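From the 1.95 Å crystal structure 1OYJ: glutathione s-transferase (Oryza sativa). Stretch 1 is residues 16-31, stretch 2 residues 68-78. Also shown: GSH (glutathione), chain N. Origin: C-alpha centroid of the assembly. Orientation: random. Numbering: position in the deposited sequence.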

ATOM      1  N   PRO A  16      -2.139 -14.318   7.843  1.00 18.34           N
ATOM      2  CA  PRO A  16      -1.026 -13.483   8.300  1.00 18.37           C
ATOM      3  C   PRO A  16      -1.474 -12.047   8.415  1.00 20.92           C
ATOM      4  O   PRO A  16      -1.001 -11.312   9.286  1.00 21.59           O
ATOM      5  CB  PRO A  16       0.018 -13.698   7.242  1.00 19.01           C
ATOM      6  CG  PRO A  16      -0.679 -14.246   6.058  1.00 21.90           C
ATOM      7  CD  PRO A  16      -1.851 -14.975   6.581  1.00 15.23           C
ATOM      8  N   PHE A  17      -2.420 -11.635   7.512  1.00 22.03           N
ATOM      9  CA  PHE A  17      -2.878 -10.273   7.469  1.00 20.50           C
ATOM     10  C   PHE A  17      -3.755  -9.937   8.677  1.00 21.21           C
ATOM     11  O   PHE A  17      -3.588  -8.920   9.343  1.00 20.58           O
ATOM     12  CB  PHE A  17      -3.647 -10.042   6.168  1.00 22.70           C
ATOM     13  CG  PHE A  17      -2.842 -10.316   4.945  1.00 20.32           C
ATOM     14  CD1 PHE A  17      -3.101 -11.397   4.163  1.00 24.21           C
ATOM     15  CD2 PHE A  17      -1.860  -9.460   4.577  1.00 23.38           C
ATOM     16  CE1 PHE A  17      -2.390 -11.626   2.996  1.00 23.31           C
ATOM     17  CE2 PHE A  17      -1.132  -9.690   3.429  1.00 24.72           C
ATOM     18  CZ  PHE A  17      -1.407 -10.797   2.671  1.00 23.23           C
ATOM     19  N   GLY A  18      -4.658 -10.851   9.039  1.00 20.02           N
ATOM     20  CA  GLY A  18      -5.475 -10.665  10.251  1.00 19.43           C
ATOM     21  C   GLY A  18      -4.614 -10.810  11.511  1.00 20.65           C
ATOM     22  O   GLY A  18      -4.715 -10.071  12.444  1.00 20.32           O
ATOM     23  N   GLN A  19      -3.650 -11.688  11.480  1.00 20.35           N
ATOM     24  CA  GLN A  19      -2.740 -11.792  12.594  1.00 20.45           C
ATOM     25  C   GLN A  19      -1.983 -10.475  12.911  1.00 20.00           C
ATOM     26  O   GLN A  19      -1.716 -10.201  14.054  1.00 18.60           O
ATOM     27  CB  GLN A  19      -1.791 -12.956  12.396  1.00 19.78           C
ATOM     28  CG  GLN A  19      -2.513 -14.345  12.579  1.00 22.57           C
ATOM     29  CD  GLN A  19      -1.722 -15.431  11.926  1.00 23.93           C
ATOM     30  OE1 GLN A  19      -0.637 -15.168  11.505  1.00 23.32           O
ATOM     31  NE2 GLN A  19      -2.281 -16.646  11.797  1.00 18.58           N
ATOM     32  N   ARG A  20      -1.613  -9.690  11.887  1.00 18.68           N
ATOM     33  CA  ARG A  20      -1.089  -8.428  12.133  1.00 20.53           C
ATOM     34  C   ARG A  20      -1.928  -7.614  13.090  1.00 20.24           C
ATOM     35  O   ARG A  20      -1.373  -6.976  13.979  1.00 19.24           O
ATOM     36  CB  ARG A  20      -0.897  -7.553  10.876  1.00 21.45           C
ATOM     37  CG  ARG A  20       0.021  -8.085   9.841  1.00 21.83           C
ATOM     38  CD  ARG A  20      -0.088  -7.367   8.526  1.00 18.90           C
ATOM     39  NE  ARG A  20       0.987  -7.713   7.630  1.00 19.30           N
ATOM     40  CZ  ARG A  20       1.136  -7.242   6.415  1.00 21.04           C
ATOM     41  NH1 ARG A  20       0.157  -6.551   5.828  1.00 18.82           N
ATOM     42  NH2 ARG A  20       2.248  -7.486   5.759  1.00 17.47           N
ATOM     43  N   CYS A  21      -3.205  -7.517  12.803  1.00 21.44           N
ATOM     44  CA  CYS A  21      -4.062  -6.667  13.534  1.00 21.35           C
ATOM     45  C   CYS A  21      -4.264  -7.279  14.931  1.00 20.43           C
ATOM     46  O   CYS A  21      -4.422  -6.566  15.919  1.00 20.34           O
ATOM     47  CB  CYS A  21      -5.418  -6.587  12.860  1.00 24.17           C
ATOM     48  SG  CYS A  21      -5.380  -6.174  11.124  1.00 25.63           S
ATOM     49  N   ARG A  22      -4.314  -8.609  15.016  1.00 18.54           N
ATOM     50  CA  ARG A  22      -4.392  -9.227  16.379  1.00 20.66           C
ATOM     51  C   ARG A  22      -3.184  -8.824  17.273  1.00 19.64           C
ATOM     52  O   ARG A  22      -3.389  -8.470  18.475  1.00 20.11           O
ATOM     53  CB  ARG A  22      -4.484 -10.781  16.381  1.00 19.86           C
ATOM     54  CG  ARG A  22      -5.819 -11.313  15.687  1.00 23.00           C
ATOM     55  CD  ARG A  22      -5.847 -12.821  15.351  1.00 24.59           C
ATOM     56  NE  ARG A  22      -6.076 -13.094  13.968  1.00 24.90           N
ATOM     57  CZ  ARG A  22      -5.898 -14.270  13.421  1.00 25.60           C
ATOM     58  NH1 ARG A  22      -6.080 -14.415  12.132  1.00 26.38           N
ATOM     59  NH2 ARG A  22      -5.471 -15.282  14.148  1.00 24.84           N
ATOM     60  N   ILE A  23      -1.980  -8.978  16.730  1.00 17.77           N
ATOM     61  CA  ILE A  23      -0.745  -8.647  17.476  1.00 19.13           C
ATOM     62  C   ILE A  23      -0.725  -7.181  17.863  1.00 19.94           C
ATOM     63  O   ILE A  23      -0.354  -6.842  18.957  1.00 22.77           O
ATOM     64  CB  ILE A  23       0.459  -9.042  16.619  1.00 17.78           C
ATOM     65  CG1 ILE A  23       0.516 -10.579  16.564  1.00 16.66           C
ATOM     66  CG2 ILE A  23       1.776  -8.467  17.090  1.00 18.84           C
ATOM     67  CD1 ILE A  23       1.440 -11.033  15.387  1.00 19.90           C
ATOM     68  N   ALA A  24      -1.136  -6.302  16.926  1.00 20.78           N
ATOM     69  CA  ALA A  24      -1.120  -4.870  17.193  1.00 19.67           C
ATOM     70  C   ALA A  24      -2.085  -4.447  18.304  1.00 20.76           C
ATOM     71  O   ALA A  24      -1.717  -3.666  19.210  1.00 20.99           O
ATOM     72  CB  ALA A  24      -1.346  -4.118  15.938  1.00 20.34           C
ATOM     73  N   MET A  25      -3.286  -5.015  18.301  1.00 20.13           N
ATOM     74  CA  MET A  25      -4.192  -4.812  19.404  1.00 20.97           C
ATOM     75  C   MET A  25      -3.656  -5.385  20.714  1.00 21.28           C
ATOM     76  O   MET A  25      -3.671  -4.709  21.741  1.00 23.27           O
ATOM     77  CB  MET A  25      -5.591  -5.371  19.040  1.00 19.98           C
ATOM     78  CG  MET A  25      -6.286  -4.436  18.064  1.00 22.87           C
ATOM     79  SD  MET A  25      -7.982  -4.842  17.633  1.00 24.75           S
ATOM     80  CE  MET A  25      -7.839  -6.328  16.608  1.00 23.84           C
ATOM     81  N   ALA A  26      -3.144  -6.611  20.692  1.00 22.54           N
ATOM     82  CA  ALA A  26      -2.514  -7.152  21.870  1.00 22.60           C
ATOM     83  C   ALA A  26      -1.421  -6.244  22.382  1.00 22.46           C
ATOM     84  O   ALA A  26      -1.331  -5.972  23.612  1.00 24.23           O
ATOM     85  CB  ALA A  26      -1.972  -8.524  21.604  1.00 22.01           C
ATOM     86  N   GLU A  27      -0.573  -5.789  21.503  1.00 23.00           N
ATOM     87  CA  GLU A  27       0.555  -4.885  21.896  1.00 21.64           C
ATOM     88  C   GLU A  27       0.048  -3.647  22.564  1.00 22.44           C
ATOM     89  O   GLU A  27       0.732  -3.089  23.436  1.00 19.48           O
ATOM     90  CB  GLU A  27       1.436  -4.456  20.719  1.00 22.70           C
ATOM     91  CG  GLU A  27       2.440  -5.494  20.251  1.00 22.35           C
ATOM     92  CD  GLU A  27       3.471  -5.770  21.301  1.00 29.89           C
ATOM     93  OE1 GLU A  27       4.275  -4.887  21.612  1.00 28.94           O
ATOM     94  OE2 GLU A  27       3.457  -6.874  21.807  1.00 29.49           O
ATOM     95  N   LYS A  28      -1.126  -3.208  22.114  1.00 21.35           N
ATOM     96  CA  LYS A  28      -1.712  -1.997  22.573  1.00 23.79           C
ATOM     97  C   LYS A  28      -2.643  -2.116  23.799  1.00 23.16           C
ATOM     98  O   LYS A  28      -3.160  -1.139  24.261  1.00 22.42           O
ATOM     99  CB  LYS A  28      -2.448  -1.315  21.397  1.00 23.92           C
ATOM    100  CG  LYS A  28      -1.495  -0.714  20.339  1.00 21.95           C
ATOM    101  CD  LYS A  28      -2.208  -0.231  19.076  1.00 25.26           C
ATOM    102  CE  LYS A  28      -1.242   0.677  18.247  1.00 24.53           C
ATOM    103  NZ  LYS A  28      -1.169   2.096  18.730  1.00 25.31           N
ATOM    104  N   GLY A  29      -2.865  -3.316  24.264  1.00 23.63           N
ATOM    105  CA  GLY A  29      -3.808  -3.548  25.357  1.00 22.25           C
ATOM    106  C   GLY A  29      -5.246  -3.411  24.905  1.00 22.27           C
ATOM    107  O   GLY A  29      -6.122  -3.204  25.728  1.00 21.55           O
ATOM    108  N   LEU A  30      -5.531  -3.502  23.618  1.00 20.33           N
ATOM    109  CA  LEU A  30      -6.888  -3.315  23.196  1.00 21.25           C
ATOM    110  C   LEU A  30      -7.606  -4.673  23.023  1.00 21.60           C
ATOM    111  O   LEU A  30      -7.182  -5.466  22.206  1.00 20.71           O
ATOM    112  CB  LEU A  30      -6.895  -2.561  21.852  1.00 20.67           C
ATOM    113  CG  LEU A  30      -6.299  -1.158  21.780  1.00 25.62           C
ATOM    114  CD1 LEU A  30      -6.207  -0.703  20.334  1.00 28.20           C
ATOM    115  CD2 LEU A  30      -7.271  -0.243  22.487  1.00 25.92           C
ATOM    116  N   GLU A  31      -8.705  -4.909  23.750  1.00 20.74           N
ATOM    117  CA  GLU A  31      -9.412  -6.184  23.705  1.00 21.01           C
ATOM    118  C   GLU A  31     -10.331  -6.127  22.548  1.00 22.52           C
ATOM    119  O   GLU A  31     -10.887  -5.044  22.262  1.00 23.48           O
ATOM    120  CB  GLU A  31     -10.256  -6.407  24.955  1.00 21.16           C
ATOM    121  CG  GLU A  31      -9.437  -6.481  26.240  1.00 21.56           C
ATOM    122  CD  GLU A  31      -8.370  -7.571  26.264  1.00 22.49           C
ATOM    123  OE1 GLU A  31      -8.516  -8.619  25.586  1.00 23.47           O
ATOM    124  OE2 GLU A  31      -7.371  -7.385  27.011  1.00 20.56           O
ATOM    125  N   GLU A  68      -7.999  -3.581   5.013  1.00 20.60           N
ATOM    126  CA  GLU A  68      -6.632  -3.614   4.529  1.00 20.60           C
ATOM    127  C   GLU A  68      -5.752  -3.535   5.763  1.00 19.23           C
ATOM    128  O   GLU A  68      -5.739  -2.561   6.451  1.00 19.92           O
ATOM    129  CB  GLU A  68      -6.303  -2.514   3.502  1.00 21.11           C
ATOM    130  CG  GLU A  68      -7.018  -2.796   2.139  1.00 24.03           C
ATOM    131  CD  GLU A  68      -6.495  -4.026   1.422  1.00 24.12           C
ATOM    132  OE1 GLU A  68      -5.216  -4.205   1.351  1.00 23.47           O
ATOM    133  OE2 GLU A  68      -7.330  -4.835   0.907  1.00 23.53           O
ATOM    134  N   SER A  69      -5.066  -4.633   6.034  1.00 18.95           N
ATOM    135  CA  SER A  69      -4.285  -4.781   7.255  1.00 19.53           C
ATOM    136  C   SER A  69      -3.386  -3.603   7.557  1.00 19.24           C
ATOM    137  O   SER A  69      -3.343  -3.090   8.692  1.00 21.76           O
ATOM    138  CB  SER A  69      -3.585  -6.135   7.286  1.00 19.13           C
ATOM    139  OG  SER A  69      -2.692  -6.310   6.250  1.00 21.88           O
ATOM    140  N   LEU A  70      -2.684  -3.086   6.572  1.00 20.58           N
ATOM    141  CA  LEU A  70      -1.721  -2.009   6.915  1.00 20.14           C
ATOM    142  C   LEU A  70      -2.432  -0.688   7.248  1.00 20.51           C
ATOM    143  O   LEU A  70      -1.935   0.143   8.018  1.00 19.44           O
ATOM    144  CB  LEU A  70      -0.709  -1.782   5.780  1.00 19.81           C
ATOM    145  CG  LEU A  70       0.329  -2.863   5.527  1.00 22.40           C
ATOM    146  CD1 LEU A  70       1.388  -2.464   4.459  1.00 23.67           C
ATOM    147  CD2 LEU A  70       1.052  -3.210   6.770  1.00 20.93           C
ATOM    148  N   VAL A  71      -3.612  -0.540   6.674  1.00 20.77           N
ATOM    149  CA  VAL A  71      -4.478   0.575   6.948  1.00 18.55           C
ATOM    150  C   VAL A  71      -5.007   0.444   8.413  1.00 18.34           C
ATOM    151  O   VAL A  71      -4.992   1.424   9.162  1.00 16.56           O
ATOM    152  CB  VAL A  71      -5.658   0.697   5.864  1.00 18.43           C
ATOM    153  CG1 VAL A  71      -6.665   1.828   6.291  1.00 16.38           C
ATOM    154  CG2 VAL A  71      -5.114   0.985   4.497  1.00 20.52           C
ATOM    155  N   ILE A  72      -5.442  -0.767   8.815  1.00 17.93           N
ATOM    156  CA  ILE A  72      -5.925  -1.031  10.157  1.00 18.53           C
ATOM    157  C   ILE A  72      -4.776  -0.752  11.163  1.00 18.49           C
ATOM    158  O   ILE A  72      -4.978  -0.084  12.147  1.00 20.95           O
ATOM    159  CB  ILE A  72      -6.441  -2.536  10.300  1.00 17.67           C
ATOM    160  CG1 ILE A  72      -7.723  -2.806   9.469  1.00 20.90           C
ATOM    161  CG2 ILE A  72      -6.605  -2.842  11.709  1.00 20.39           C
ATOM    162  CD1 ILE A  72      -7.912  -4.240   9.077  1.00 22.80           C
ATOM    163  N   LEU A  73      -3.566  -1.221  10.857  1.00 21.01           N
ATOM    164  CA  LEU A  73      -2.419  -0.934  11.737  1.00 20.80           C
ATOM    165  C   LEU A  73      -2.213   0.593  11.953  1.00 22.08           C
ATOM    166  O   LEU A  73      -2.091   1.057  13.097  1.00 24.24           O
ATOM    167  CB  LEU A  73      -1.168  -1.518  11.220  1.00 21.22           C
ATOM    168  CG  LEU A  73      -1.025  -3.006  11.112  1.00 23.34           C
ATOM    169  CD1 LEU A  73       0.458  -3.362  10.939  1.00 25.89           C
ATOM    170  CD2 LEU A  73      -1.601  -3.678  12.280  1.00 22.48           C
ATOM    171  N   GLN A  74      -2.251   1.373  10.911  1.00 20.50           N
ATOM    172  CA  GLN A  74      -2.083   2.803  11.080  1.00 21.13           C
ATOM    173  C   GLN A  74      -3.235   3.431  11.814  1.00 21.58           C
ATOM    174  O   GLN A  74      -3.065   4.356  12.676  1.00 18.56           O
ATOM    175  CB  GLN A  74      -1.870   3.426   9.726  1.00 21.96           C
ATOM    176  CG  GLN A  74      -0.485   3.091   9.207  1.00 23.14           C
ATOM    177  CD  GLN A  74      -0.231   3.759   7.883  1.00 27.96           C
ATOM    178  OE1 GLN A  74       0.305   4.832   7.841  1.00 25.50           O
ATOM    179  NE2 GLN A  74      -0.631   3.113   6.813  1.00 26.26           N
ATOM    180  N   TYR A  75      -4.396   2.830  11.593  1.00 21.72           N
ATOM    181  CA  TYR A  75      -5.590   3.272  12.292  1.00 23.19           C
ATOM    182  C   TYR A  75      -5.473   3.059  13.801  1.00 23.66           C
ATOM    183  O   TYR A  75      -5.861   3.931  14.613  1.00 23.84           O
ATOM    184  CB  TYR A  75      -6.868   2.659  11.675  1.00 22.61           C
ATOM    185  CG  TYR A  75      -8.177   3.054  12.363  1.00 23.04           C
ATOM    186  CD1 TYR A  75      -8.729   4.311  12.175  1.00 25.76           C
ATOM    187  CD2 TYR A  75      -8.801   2.196  13.274  1.00 23.11           C
ATOM    188  CE1 TYR A  75      -9.921   4.680  12.833  1.00 26.89           C
ATOM    189  CE2 TYR A  75      -9.962   2.559  13.936  1.00 21.56           C
ATOM    190  CZ  TYR A  75     -10.521   3.790  13.712  1.00 25.75           C
ATOM    191  OH  TYR A  75     -11.682   4.114  14.365  1.00 25.03           O
ATOM    192  N   LEU A  76      -4.951   1.915  14.195  1.00 23.34           N
ATOM    193  CA  LEU A  76      -4.790   1.591  15.599  1.00 23.20           C
ATOM    194  C   LEU A  76      -3.840   2.603  16.283  1.00 24.34           C
ATOM    195  O   LEU A  76      -3.977   2.826  17.501  1.00 26.75           O
ATOM    196  CB  LEU A  76      -4.340   0.173  15.804  1.00 21.65           C
ATOM    197  CG  LEU A  76      -5.357  -0.871  15.369  1.00 24.68           C
ATOM    198  CD1 LEU A  76      -4.700  -2.310  15.465  1.00 24.41           C
ATOM    199  CD2 LEU A  76      -6.554  -0.762  16.243  1.00 26.85           C
ATOM    200  N   ASP A  77      -2.881   3.193  15.564  1.00 23.24           N
ATOM    201  CA  ASP A  77      -2.120   4.293  16.146  1.00 24.05           C
ATOM    202  C   ASP A  77      -3.022   5.557  16.161  1.00 25.22           C
ATOM    203  O   ASP A  77      -3.159   6.236  17.212  1.00 23.69           O
ATOM    204  CB  ASP A  77      -0.924   4.706  15.321  1.00 24.65           C
ATOM    205  CG  ASP A  77       0.346   3.933  15.643  1.00 26.01           C
ATOM    206  OD1 ASP A  77       0.348   3.057  16.574  1.00 25.41           O
ATOM    207  OD2 ASP A  77       1.387   4.184  14.993  1.00 25.48           O
ATOM    208  N   ASP A  78      -3.635   5.872  15.016  1.00 23.08           N
ATOM    209  CA  ASP A  78      -4.327   7.164  14.907  1.00 24.56           C
ATOM    210  C   ASP A  78      -5.478   7.250  15.853  1.00 25.04           C
ATOM    211  O   ASP A  78      -5.721   8.283  16.459  1.00 25.89           O
ATOM    212  CB  ASP A  78      -4.850   7.461  13.487  1.00 24.95           C
ATOM    213  CG  ASP A  78      -3.750   7.746  12.482  1.00 25.73           C
ATOM    214  OD1 ASP A  78      -4.065   7.626  11.267  1.00 24.04           O
ATOM    215  OD2 ASP A  78      -2.577   8.094  12.806  1.00 23.64           O
TER
HETATM  216  N1  GSH N 799      -4.481  -6.649   1.172  1.00 31.36           N
HETATM  217  CA1 GSH N 799      -4.975  -7.523   2.186  1.00 32.32           C
HETATM  218  C1  GSH N 799      -4.813  -7.140   3.608  1.00 32.54           C
HETATM  219  O11 GSH N 799      -5.569  -7.270   4.547  1.00 33.23           O
HETATM  220  O12 GSH N 799      -3.722  -6.658   3.825  1.00 29.24           O
HETATM  221  CB1 GSH N 799      -5.286  -8.972   1.879  1.00 34.07           C
HETATM  222  CG1 GSH N 799      -6.054  -9.763   2.945  1.00 32.76           C
HETATM  223  CD1 GSH N 799      -6.358 -11.154   2.399  1.00 33.05           C
HETATM  224  OE1 GSH N 799      -5.669 -11.574   1.485  1.00 35.50           O
HETATM  225  N2  GSH N 799      -7.321 -11.887   2.959  1.00 31.82           N
HETATM  226  CA2 GSH N 799      -7.646 -13.205   2.473  1.00 32.35           C
HETATM  227  C2  GSH N 799      -9.113 -13.113   2.021  1.00 35.16           C
HETATM  228  O2  GSH N 799      -9.897 -12.677   2.838  1.00 29.22           O
HETATM  229  CB2 GSH N 799      -7.465 -14.182   3.635  1.00 35.08           C
HETATM  230  SG2 GSH N 799      -5.688 -14.430   4.020  1.00 43.40           S
HETATM  231  N3  GSH N 799      -9.500 -13.277   0.756  1.00 47.99           N
HETATM  232  CA3 GSH N 799     -10.760 -14.061   0.699  1.00 49.71           C
HETATM  233  C3  GSH N 799     -11.003 -15.181  -0.312  1.00 54.95           C
HETATM  234  O31 GSH N 799     -12.114 -15.291  -0.924  1.00 51.84           O
HETATM  235  O32 GSH N 799     -10.136 -16.022  -0.496  1.00 56.10           O

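Two helices of a rice glutathione S-transferase, one starting at Pro16 and the other at Ser69, run nearly parallel (9° between their N-to-C directions), their axes approaching to 9.1 Å and the two stretches burying 555 Å² between them. The pairing is polar at both ends and apolar in the middle. Glu68, at the N-cap position, makes no contact with stretch 1; its OE1 instead accepts a hydrogen bond from GSH N1 (2.6 Å). Ser69 follows, its CA-to-CB bond directed toward the first helix, where the CA atoms of Phe17 and Ser69 lie 5.7 Å apart. A small side chain suits this close passage: Ser69 CB rests 3.5 Å from Phe17 O. Its hydroxyl does two jobs, accepting a hydrogen bond from Arg20 NH1 (2.9 Å to Ser69 OG) and donating one to the glutathione carboxylate (Ser69 OG to GSH O12, 2.7 Å), while the backbone Ser69 N donates to GSH O11 (3.1 Å). The Phe17 ring meets Ser69 OG at its edge and carries GSH CB1 over one face, so ligand and helix contact share this corner. Leu70 starts sideways, but its end comes nearer and lays CD2 over one face of the Arg20 guanidinium, 3.6 Å from Arg20 NH1; the flat group thus packs against a methyl while bonding to Ser69 at its edge. Val71 is out of reach, and Ile72 resumes the contact, pointing toward stretch 1 with CG2 3.6 Å from Cys21 SG, a compact, apolar match. Leu73 brings CD2 to 3.7 Å from Ala24 CB and also to 3.7 Å from Arg20 O, covering the backbone of the first helix; alanine's single methyl leaves room for this approach. Gln74 and Tyr75 are out of reach of stretch 1. Leu76 is the central knob and gives up the largest area of any residue here, 95 Å². With chi1 m and chi2 t it sits among Cys21, Ala24, Met25 and Lys28, CD1 reaching 3.8 Å from Ala24 CB and 3.7 Å from Met25 CG, while its CD2 meets Leu30 CD1 at 4.1 Å, just beyond the Schellman turn at Gly29. The long Lys28 side chain passes beside this knob, its CD 3.9 Å from Leu76 CB, and its NZ donates to Leu76 O (3.2 Å). Asp77 points away at CA-to-CB, yet its carboxylate comes nearer and closes the contact with a salt bridge, Asp77 OD1 to Lys28 NZ at 2.8 Å. Asp78 points away and takes no part.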